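Local coordinates for ankyrin-repeat protein B (Legionella pneumophila, PDB 5K34), which is a bacterial F-box effector that hijacks the host ubiquitin-proteasome system, its ankyrin domain, the part described here, probably serving in protein-protein recognition, at residues 56-61 / 84-89. Sequence-based numbering, arbitrary orientation.
Sequences KAYQTA and SLLKKQ. With SO4 (sulfate ion), chain C.
Leu86 is the first residue of segment 84-89 to meet Tyr58: its CD2 methyl lies 4.1 Å from Tyr58 CE1, a van der Waals contact made obliquely to the ring. The two side chains run past one another in opposite directions, and Leu86 also packs on Ile53 and Ile107, which ties this methyl contact to helices 48-54 and 97-112. One helical turn further on, Gln89 reaches the same aromatic ring from its phenol end. Its chain is extended beyond CG, which carries the amide out to Tyr58, and Tyr58 OH donates a hydrogen bond of 2.7 Å to Gln89 OE1. The angle at the acceptor, C=O...OH, is 112°. The hydroxyl sits above the carbonyl plane, 49° out of it, so the bond does not follow a lone-pair direction. Gln89 OE1 itself lies at the ring edge, near the ring plane, while the amide and ring planes stand 84° apart.

Both segments belong to the ankyrin-repeat region, a stack of helical hairpins; here the start of helix 58-67 is joined to helix 82-91 through side chains alone. The amide of Gln89 is fixed at both ends, because NE2 donates to the backbone oxygen of Ile53; this second bond supports the placement of OE1 toward the phenol and links helix 48-54 to the contact. Tyr58 is held from its own side as well: Lys56 CA rests 3.6 Å above one face of the Tyr58 ring, offset toward the rim. Lys56, at the positive phi of a Schellman motif, ends the preceding helix just before Ala57, which takes the N-cap position of helix 58-67. Phe95 touches both Tyr58 and Gln89, adding an aromatic neighbour to the buried hydrogen-bonded pair.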
loop_
_atom_site.group_PDB
_atom_site.type_symbol
_atom_site.label_atom_id
_atom_site.label_comp_id
_atom_site.label_asym_id
_atom_site.label_seq_id
_atom_site.Cartn_x
_atom_site.Cartn_y
_atom_site.Cartn_z
ATOM N N LYS A 56 5.710 0.816 7.129
ATOM C CA LYS A 56 5.292 -0.047 8.243
ATOM C C LYS A 56 3.959 0.379 8.798
ATOM O O LYS A 56 3.609 0.145 9.970
ATOM C CB LYS A 56 6.361 -0.107 9.351
ATOM C CG LYS A 56 7.740 -0.513 8.845
ATOM C CD LYS A 56 8.727 -0.809 9.948
ATOM C CE LYS A 56 8.931 0.373 10.871
ATOM N NZ LYS A 56 10.031 0.021 11.840
ATOM N N ALA A 57 3.130 0.967 7.929
ATOM C CA ALA A 57 1.799 1.469 8.297
ATOM C C ALA A 57 0.803 0.338 8.062
ATOM O O ALA A 57 -0.060 0.402 7.190
ATOM C CB ALA A 57 1.477 2.720 7.446
ATOM N N TYR A 58 0.937 -0.728 8.865
ATOM C CA TYR A 58 0.249 -1.965 8.510
ATOM C C TYR A 58 -1.268 -1.900 8.678
ATOM O O TYR A 58 -1.982 -2.547 7.928
ATOM C CB TYR A 58 0.884 -3.187 9.215
ATOM C CG TYR A 58 2.323 -3.365 8.820
ATOM C CD1 TYR A 58 2.689 -3.613 7.492
ATOM C CD2 TYR A 58 3.325 -3.315 9.750
ATOM C CE1 TYR A 58 4.014 -3.762 7.109
ATOM C CE2 TYR A 58 4.668 -3.496 9.392
ATOM C CZ TYR A 58 4.990 -3.695 8.085
ATOM O OH TYR A 58 6.331 -3.806 7.771
ATOM N N GLN A 59 -1.736 -1.078 9.616
ATOM C CA GLN A 59 -3.207 -0.910 9.732
ATOM C C GLN A 59 -3.796 -0.172 8.502
ATOM O O GLN A 59 -4.843 -0.628 8.023
ATOM C CB GLN A 59 -3.604 -0.203 11.019
ATOM C CG GLN A 59 -3.053 -0.851 12.299
ATOM C CD GLN A 59 -1.812 -0.169 12.819
ATOM O OE1 GLN A 59 -0.859 0.084 12.040
ATOM N NE2 GLN A 59 -1.783 0.178 14.094
ATOM N N THR A 60 -3.092 0.790 7.987
ATOM C CA THR A 60 -3.527 1.462 6.784
ATOM C C THR A 60 -3.467 0.495 5.586
ATOM O O THR A 60 -4.355 0.471 4.752
ATOM C CB THR A 60 -2.688 2.722 6.542
ATOM O OG1 THR A 60 -2.966 3.663 7.585
ATOM C CG2 THR A 60 -3.030 3.390 5.191
ATOM N N ALA A 61 -2.408 -0.301 5.507
ATOM C CA ALA A 61 -2.300 -1.305 4.429
ATOM C C ALA A 61 -3.466 -2.290 4.481
ATOM O O ALA A 61 -4.057 -2.630 3.464
ATOM C CB ALA A 61 -0.989 -2.062 4.528
ATOM N N SER A 84 5.787 -8.720 -3.016
ATOM C CA SER A 84 7.243 -8.884 -3.005
ATOM C C SER A 84 7.910 -7.912 -2.049
ATOM O O SER A 84 8.911 -8.240 -1.422
ATOM C CB SER A 84 7.825 -8.803 -4.428
ATOM O OG SER A 84 7.889 -7.459 -4.907
ATOM N N LEU A 85 7.339 -6.715 -1.866
ATOM C CA LEU A 85 7.897 -5.752 -0.921
ATOM C C LEU A 85 7.736 -6.270 0.515
ATOM O O LEU A 85 8.667 -6.172 1.323
ATOM C CB LEU A 85 7.214 -4.394 -1.110
ATOM C CG LEU A 85 7.837 -3.241 -0.324
ATOM C CD1 LEU A 85 9.295 -3.005 -0.785
ATOM C CD2 LEU A 85 6.994 -1.994 -0.485
ATOM N N LEU A 86 6.569 -6.827 0.825
ATOM C CA LEU A 86 6.348 -7.474 2.141
ATOM C C LEU A 86 7.354 -8.598 2.351
ATOM O O LEU A 86 7.915 -8.739 3.441
ATOM C CB LEU A 86 4.908 -7.973 2.251
ATOM C CG LEU A 86 3.866 -6.883 2.502
ATOM C CD1 LEU A 86 2.486 -7.443 2.127
ATOM C CD2 LEU A 86 3.908 -6.413 3.951
ATOM N N LYS A 87 7.550 -9.412 1.317
ATOM C CA LYS A 87 8.503 -10.528 1.428
ATOM C C LYS A 87 9.909 -10.014 1.686
ATOM O O LYS A 87 10.641 -10.632 2.466
ATOM C CB LYS A 87 8.456 -11.386 0.172
ATOM C CG LYS A 87 7.261 -12.340 0.148
ATOM C CD LYS A 87 7.299 -13.157 -1.148
ATOM C CE LYS A 87 6.186 -14.183 -1.199
ATOM N NZ LYS A 87 6.610 -15.450 -0.525
ATOM N N LYS A 88 10.301 -8.921 1.040
ATOM C CA LYS A 88 11.609 -8.331 1.350
ATOM C C LYS A 88 11.792 -7.886 2.830
ATOM O O LYS A 88 12.826 -8.071 3.479
ATOM C CB LYS A 88 11.881 -7.156 0.440
ATOM C CG LYS A 88 12.272 -7.534 -0.970
ATOM C CD LYS A 88 12.728 -6.321 -1.789
ATOM C CE LYS A 88 13.916 -5.651 -1.122
ATOM N NZ LYS A 88 14.738 -4.936 -2.161
ATOM N N GLN A 89 10.718 -7.285 3.371
ATOM C CA GLN A 89 10.664 -6.881 4.758
ATOM C C GLN A 89 10.777 -8.116 5.672
ATOM O O GLN A 89 11.525 -8.094 6.647
ATOM C CB GLN A 89 9.361 -6.127 5.062
ATOM C CG GLN A 89 9.298 -4.759 4.403
ATOM C CD GLN A 89 8.080 -3.981 4.887
ATOM O OE1 GLN A 89 7.061 -4.570 5.274
ATOM N NE2 GLN A 89 8.171 -2.665 4.851
HETATM S S SO4 C . 1.306 3.205 14.843
HETATM O O1 SO4 C . 1.239 4.034 16.097
HETATM O O2 SO4 C . 1.461 4.110 13.602
HETATM O O3 SO4 C . 2.407 2.199 14.927
HETATM O O4 SO4 C . 0.132 2.299 14.717
#